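PDB 2B1X: naphthalene dioxygenase small subunit from Rhodococcus sp., which forms the small (beta) subunit of naphthalene 1,2-dioxygenase, a Rieske non-heme iron oxygenase. Local coordinates for residues T10-E22 with D140-R154. Sequence-based numbering, arbitrary orientation.
Sequences TTVREITEWLYME and DVLRRAGDSFLMAKR
The N-terminal helix of an NTF2-like alpha+beta fold packs here against a beta hairpin of the curved sheet, W18 of the helix meeting F149, L142 and M151 of the strands. Segment 10-22 crosses strand 148-154 at -56°, with axes 9.1 Å apart at closest approach, and a type II' turn from A145 to S148 closes the hairpin. CG of W18 lies anti to the backbone N (chi1 -171°), which carries the indole onto the strands. F149 CB sits over one face of the five-membered ring of W18, 3.9 Å from the centroid, while M21 CE covers the opposite face. The F149 ring turns its edge to that indole, planes at 86°, a T-shaped pair, and in turn receives I15 CG1 over its own face. W18 NE1 also gives F149 O a weak, bent hydrogen bond of 2.9 Å. The two methyls of L142 divide their contacts: CD1 touches W18 CZ3, and CD2 lies 4.0 Å from I15 CG2. Near the turn, the R144 guanidinium reaches the start of the helix edge-on, with a weak bond from NH2 to T11 OG1 and a long salt bridge to E14. At the other end R154 grips E22 end-on: R154 NH2 to E22 OE1 at 2.8 Å is nearly straight, and both carboxylate oxygens use syn lone pairs. NE and NH2 hold D140 side-on, reaching its oxygens from above the carboxylate plane; M151 SD lies over the guanidinium centre. Shortening R154 to an alanine is likely to leave the carboxylates of E22 and D140 without the guanidinium that they share. E22 OE2 also has a hydrogen bond with W34 NE1 of the same chain. A helix laid across the curved sheet is the NTF2-like feature here.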
loop_
_atom_site.group_PDB
_atom_site.type_symbol
_atom_site.label_atom_id
_atom_site.label_comp_id
_atom_site.label_asym_id
_atom_site.label_seq_id
_atom_site.Cartn_x
_atom_site.Cartn_y
_atom_site.Cartn_z
ATOM N N THR B 10 -28.028 -7.676 31.954
ATOM C CA THR B 10 -28.296 -6.242 31.933
ATOM C C THR B 10 -26.944 -5.530 32.022
ATOM O O THR B 10 -26.732 -4.485 31.397
ATOM C CB THR B 10 -29.237 -5.842 33.098
ATOM O OG1 THR B 10 -30.600 -5.974 32.676
ATOM C CG2 THR B 10 -29.123 -4.351 33.445
ATOM N N THR B 11 -26.029 -6.142 32.772
ATOM C CA THR B 11 -24.672 -5.643 32.935
ATOM C C THR B 11 -23.873 -5.648 31.620
ATOM O O THR B 11 -23.165 -4.683 31.327
ATOM C CB THR B 11 -23.958 -6.440 34.027
ATOM O OG1 THR B 11 -24.689 -6.314 35.254
ATOM C CG2 THR B 11 -22.610 -5.813 34.360
ATOM N N VAL B 12 -23.998 -6.725 30.841
ATOM C CA VAL B 12 -23.358 -6.818 29.532
ATOM C C VAL B 12 -23.770 -5.634 28.645
ATOM O O VAL B 12 -22.923 -4.998 28.000
ATOM C CB VAL B 12 -23.696 -8.156 28.822
ATOM C CG1 VAL B 12 -23.235 -8.150 27.357
ATOM C CG2 VAL B 12 -23.066 -9.330 29.568
ATOM N N ARG B 13 -25.073 -5.359 28.626
ATOM C CA ARG B 13 -25.631 -4.257 27.863
ATOM C C ARG B 13 -25.009 -2.929 28.287
ATOM O O ARG B 13 -24.502 -2.173 27.457
ATOM C CB ARG B 13 -27.155 -4.204 28.020
ATOM C CG ARG B 13 -27.832 -3.463 26.880
ATOM C CD ARG B 13 -29.216 -2.958 27.186
ATOM N NE ARG B 13 -29.448 -1.624 26.642
ATOM C CZ ARG B 13 -30.651 -1.080 26.470
ATOM N NH1 ARG B 13 -31.745 -1.755 26.791
ATOM N NH2 ARG B 13 -30.768 0.149 25.981
ATOM N N GLU B 14 -25.043 -2.666 29.583
ATOM C CA GLU B 14 -24.512 -1.439 30.133
ATOM C C GLU B 14 -23.033 -1.262 29.798
ATOM O O GLU B 14 -22.616 -0.178 29.380
ATOM C CB GLU B 14 -24.736 -1.391 31.649
ATOM C CG GLU B 14 -26.193 -1.213 32.052
ATOM C CD GLU B 14 -26.384 -1.095 33.560
ATOM O OE1 GLU B 14 -25.370 -1.141 34.314
ATOM O OE2 GLU B 14 -27.562 -0.951 33.997
ATOM N N ILE B 15 -22.254 -2.327 29.983
ATOM C CA ILE B 15 -20.820 -2.278 29.730
ATOM C C ILE B 15 -20.557 -2.060 28.242
ATOM O O ILE B 15 -19.743 -1.218 27.862
ATOM C CB ILE B 15 -20.103 -3.527 30.297
ATOM C CG1 ILE B 15 -19.989 -3.388 31.828
ATOM C CG2 ILE B 15 -18.736 -3.703 29.670
ATOM C CD1 ILE B 15 -19.537 -4.637 32.574
ATOM N N THR B 16 -21.301 -2.774 27.416
ATOM C CA THR B 16 -21.169 -2.634 25.970
ATOM C C THR B 16 -21.495 -1.194 25.563
ATOM O O THR B 16 -20.709 -0.570 24.861
ATOM C CB THR B 16 -22.016 -3.687 25.250
ATOM O OG1 THR B 16 -21.555 -4.989 25.647
ATOM C CG2 THR B 16 -21.767 -3.654 23.728
ATOM N N GLU B 17 -22.600 -0.651 26.085
ATOM C CA GLU B 17 -22.987 0.723 25.795
ATOM C C GLU B 17 -21.928 1.696 26.299
ATOM O O GLU B 17 -21.646 2.696 25.649
ATOM C CB GLU B 17 -24.393 1.047 26.326
ATOM C CG GLU B 17 -25.472 0.377 25.451
ATOM C CD GLU B 17 -26.917 0.736 25.793
ATOM O OE1 GLU B 17 -27.213 1.170 26.943
ATOM O OE2 GLU B 17 -27.783 0.549 24.891
ATOM N N TRP B 18 -21.329 1.392 27.450
ATOM C CA TRP B 18 -20.278 2.241 28.003
ATOM C C TRP B 18 -19.071 2.262 27.039
ATOM O O TRP B 18 -18.511 3.319 26.743
ATOM C CB TRP B 18 -19.894 1.750 29.401
ATOM C CG TRP B 18 -18.968 2.668 30.154
ATOM C CD1 TRP B 18 -19.321 3.594 31.116
ATOM C CD2 TRP B 18 -17.544 2.738 30.032
ATOM N NE1 TRP B 18 -18.195 4.228 31.585
ATOM C CE2 TRP B 18 -17.093 3.723 30.937
ATOM C CE3 TRP B 18 -16.594 2.060 29.247
ATOM C CZ2 TRP B 18 -15.732 4.048 31.081
ATOM C CZ3 TRP B 18 -15.246 2.390 29.376
ATOM C CH2 TRP B 18 -14.830 3.378 30.293
ATOM N N LEU B 19 -18.701 1.104 26.514
ATOM C CA LEU B 19 -17.566 1.036 25.594
ATOM C C LEU B 19 -17.818 1.829 24.321
ATOM O O LEU B 19 -16.909 2.480 23.780
ATOM C CB LEU B 19 -17.246 -0.422 25.231
ATOM C CG LEU B 19 -16.578 -1.303 26.272
ATOM C CD1 LEU B 19 -16.435 -2.694 25.744
ATOM C CD2 LEU B 19 -15.204 -0.728 26.616
ATOM N N TYR B 20 -19.053 1.781 23.829
ATOM C CA TYR B 20 -19.356 2.477 22.582
ATOM C C TYR B 20 -19.406 3.981 22.831
ATOM O O TYR B 20 -19.017 4.754 21.972
ATOM C CB TYR B 20 -20.661 1.977 21.954
ATOM C CG TYR B 20 -20.675 0.531 21.533
ATOM C CD1 TYR B 20 -21.883 -0.108 21.290
ATOM C CD2 TYR B 20 -19.486 -0.196 21.293
ATOM C CE1 TYR B 20 -21.945 -1.417 20.873
ATOM C CE2 TYR B 20 -19.534 -1.549 20.850
ATOM C CZ TYR B 20 -20.773 -2.141 20.649
ATOM O OH TYR B 20 -20.909 -3.461 20.225
ATOM N N MET B 21 -19.880 4.386 24.003
ATOM C CA MET B 21 -19.872 5.802 24.406
ATOM C C MET B 21 -18.435 6.328 24.562
ATOM O O MET B 21 -18.129 7.469 24.216
ATOM C CB MET B 21 -20.655 5.958 25.711
ATOM C CG MET B 21 -20.579 7.353 26.403
ATOM S SD MET B 21 -19.057 7.581 27.399
ATOM C CE MET B 21 -19.318 6.435 28.807
ATOM N N GLU B 22 -17.558 5.480 25.084
ATOM C CA GLU B 22 -16.178 5.855 25.300
ATOM C C GLU B 22 -15.501 6.096 23.960
ATOM O O GLU B 22 -14.850 7.117 23.774
ATOM C CB GLU B 22 -15.430 4.753 26.054
ATOM C CG GLU B 22 -14.048 5.194 26.532
ATOM C CD GLU B 22 -12.982 4.103 26.452
ATOM O OE1 GLU B 22 -13.331 2.907 26.313
ATOM O OE2 GLU B 22 -11.778 4.434 26.571
ATOM N N ASP B 140 -9.471 -4.571 29.920
ATOM C CA ASP B 140 -9.822 -3.484 30.832
ATOM C C ASP B 140 -10.330 -4.018 32.175
ATOM O O ASP B 140 -10.831 -5.150 32.290
ATOM C CB ASP B 140 -10.923 -2.561 30.277
ATOM C CG ASP B 140 -10.618 -2.002 28.898
ATOM O OD1 ASP B 140 -9.430 -2.001 28.456
ATOM O OD2 ASP B 140 -11.536 -1.555 28.153
ATOM N N VAL B 141 -10.175 -3.189 33.183
ATOM C CA VAL B 141 -10.907 -3.358 34.438
ATOM C C VAL B 141 -11.812 -2.141 34.558
ATOM O O VAL B 141 -11.344 -1.005 34.586
ATOM C CB VAL B 141 -9.959 -3.514 35.648
ATOM C CG1 VAL B 141 -10.747 -3.640 36.992
ATOM C CG2 VAL B 141 -9.064 -4.724 35.424
ATOM N N LEU B 142 -13.112 -2.402 34.576
ATOM C CA LEU B 142 -14.119 -1.370 34.819
ATOM C C LEU B 142 -14.671 -1.494 36.241
ATOM O O LEU B 142 -14.863 -2.606 36.739
ATOM C CB LEU B 142 -15.256 -1.508 33.812
ATOM C CG LEU B 142 -15.255 -0.661 32.538
ATOM C CD1 LEU B 142 -13.865 -0.199 32.053
ATOM C CD2 LEU B 142 -16.031 -1.380 31.452
ATOM N N ARG B 143 -14.931 -0.352 36.876
ATOM C CA ARG B 143 -15.456 -0.289 38.231
ATOM C C ARG B 143 -16.782 0.446 38.226
ATOM O O ARG B 143 -16.882 1.511 37.624
ATOM C CB ARG B 143 -14.495 0.470 39.139
ATOM C CG ARG B 143 -13.326 -0.352 39.620
ATOM C CD ARG B 143 -13.002 -0.158 41.089
ATOM N NE ARG B 143 -12.221 1.048 41.285
ATOM C CZ ARG B 143 -10.894 1.114 41.333
ATOM N NH1 ARG B 143 -10.147 0.029 41.218
ATOM N NH2 ARG B 143 -10.315 2.293 41.517
ATOM N N ARG B 144 -17.792 -0.107 38.904
ATOM C CA ARG B 144 -19.067 0.592 39.090
ATOM C C ARG B 144 -18.846 1.904 39.817
ATOM O O ARG B 144 -18.042 1.978 40.732
ATOM C CB ARG B 144 -20.067 -0.260 39.879
ATOM C CG ARG B 144 -20.819 -1.272 39.041
ATOM C CD ARG B 144 -22.153 -1.687 39.638
ATOM N NE ARG B 144 -22.562 -3.029 39.219
ATOM C CZ ARG B 144 -23.257 -3.293 38.115
ATOM N NH1 ARG B 144 -23.624 -2.303 37.291
ATOM N NH2 ARG B 144 -23.583 -4.555 37.834
ATOM N N ALA B 145 -19.537 2.943 39.371
ATOM C CA ALA B 145 -19.459 4.263 39.990
ATOM C C ALA B 145 -20.786 4.938 39.735
ATOM O O ALA B 145 -21.118 5.262 38.595
ATOM C CB ALA B 145 -18.307 5.083 39.408
ATOM N N GLY B 146 -21.567 5.108 40.801
ATOM C CA GLY B 146 -22.934 5.577 40.680
ATOM C C GLY B 146 -23.742 4.621 39.831
ATOM O O GLY B 146 -23.784 3.419 40.108
ATOM N N ASP B 147 -24.353 5.148 38.775
ATOM C CA ASP B 147 -25.148 4.341 37.838
ATOM C C ASP B 147 -24.400 4.000 36.551
ATOM O O ASP B 147 -24.995 3.499 35.585
ATOM C CB ASP B 147 -26.479 5.034 37.507
ATOM C CG ASP B 147 -26.302 6.485 37.018
ATOM O OD1 ASP B 147 -25.151 6.993 36.965
ATOM O OD2 ASP B 147 -27.283 7.200 36.683
ATOM N N SER B 148 -23.098 4.274 36.538
ATOM C CA SER B 148 -22.242 3.940 35.412
ATOM C C SER B 148 -20.942 3.227 35.827
ATOM O O SER B 148 -20.905 2.489 36.817
ATOM C CB SER B 148 -21.936 5.196 34.591
ATOM O OG SER B 148 -21.711 4.842 33.238
ATOM N N PHE B 149 -19.884 3.457 35.058
ATOM C CA PHE B 149 -18.608 2.786 35.269
ATOM C C PHE B 149 -17.457 3.754 35.088
ATOM O O PHE B 149 -17.567 4.758 34.385
ATOM C CB PHE B 149 -18.422 1.632 34.290
ATOM C CG PHE B 149 -19.420 0.529 34.447
ATOM C CD1 PHE B 149 -20.560 0.489 33.658
ATOM C CD2 PHE B 149 -19.213 -0.486 35.379
ATOM C CE1 PHE B 149 -21.482 -0.538 33.805
ATOM C CE2 PHE B 149 -20.122 -1.508 35.519
ATOM C CZ PHE B 149 -21.262 -1.529 34.736
ATOM N N LEU B 150 -16.349 3.426 35.734
ATOM C CA LEU B 150 -15.088 4.110 35.514
ATOM C C LEU B 150 -14.047 3.078 35.154
ATOM O O LEU B 150 -14.100 1.930 35.623
ATOM C CB LEU B 150 -14.629 4.827 36.778
ATOM C CG LEU B 150 -14.852 6.325 37.005
ATOM C CD1 LEU B 150 -16.012 6.916 36.218
ATOM C CD2 LEU B 150 -15.015 6.586 38.496
ATOM N N MET B 151 -13.086 3.507 34.344
ATOM C CA MET B 151 -12.002 2.641 33.935
ATOM C C MET B 151 -10.829 2.768 34.888
ATOM O O MET B 151 -10.210 3.825 34.992
ATOM C CB MET B 151 -11.550 2.976 32.515
ATOM C CG MET B 151 -10.537 1.977 31.932
ATOM S SD MET B 151 -10.372 2.210 30.181
ATOM C CE MET B 151 -9.332 3.747 30.183
ATOM N N ALA B 152 -10.503 1.655 35.524
ATOM C CA ALA B 152 -9.383 1.569 36.439
ATOM C C ALA B 152 -8.121 1.112 35.743
ATOM O O ALA B 152 -7.027 1.460 36.171
ATOM C CB ALA B 152 -9.709 0.620 37.596
ATOM N N LYS B 153 -8.276 0.328 34.672
ATOM C CA LYS B 153 -7.124 -0.271 33.992
ATOM C C LYS B 153 -7.431 -0.558 32.538
ATOM O O LYS B 153 -8.548 -0.922 32.198
ATOM C CB LYS B 153 -6.689 -1.565 34.703
ATOM C CG LYS B 153 -5.341 -2.146 34.240
ATOM C CD LYS B 153 -5.048 -3.478 34.942
ATOM C CE LYS B 153 -3.920 -4.236 34.267
ATOM N NZ LYS B 153 -2.575 -3.682 34.611
ATOM N N ARG B 154 -6.428 -0.391 31.683
ATOM C CA ARG B 154 -6.506 -0.867 30.316
ATOM C C ARG B 154 -5.116 -1.261 29.848
ATOM O O ARG B 154 -4.140 -0.499 30.037
ATOM C CB ARG B 154 -7.096 0.194 29.388
ATOM C CG ARG B 154 -6.974 -0.195 27.905
ATOM C CD ARG B 154 -7.794 0.666 26.950
ATOM N NE ARG B 154 -9.224 0.379 27.091
ATOM C CZ ARG B 154 -10.184 1.237 26.786
ATOM N NH1 ARG B 154 -9.863 2.452 26.372
ATOM N NH2 ARG B 154 -11.455 0.890 26.929
#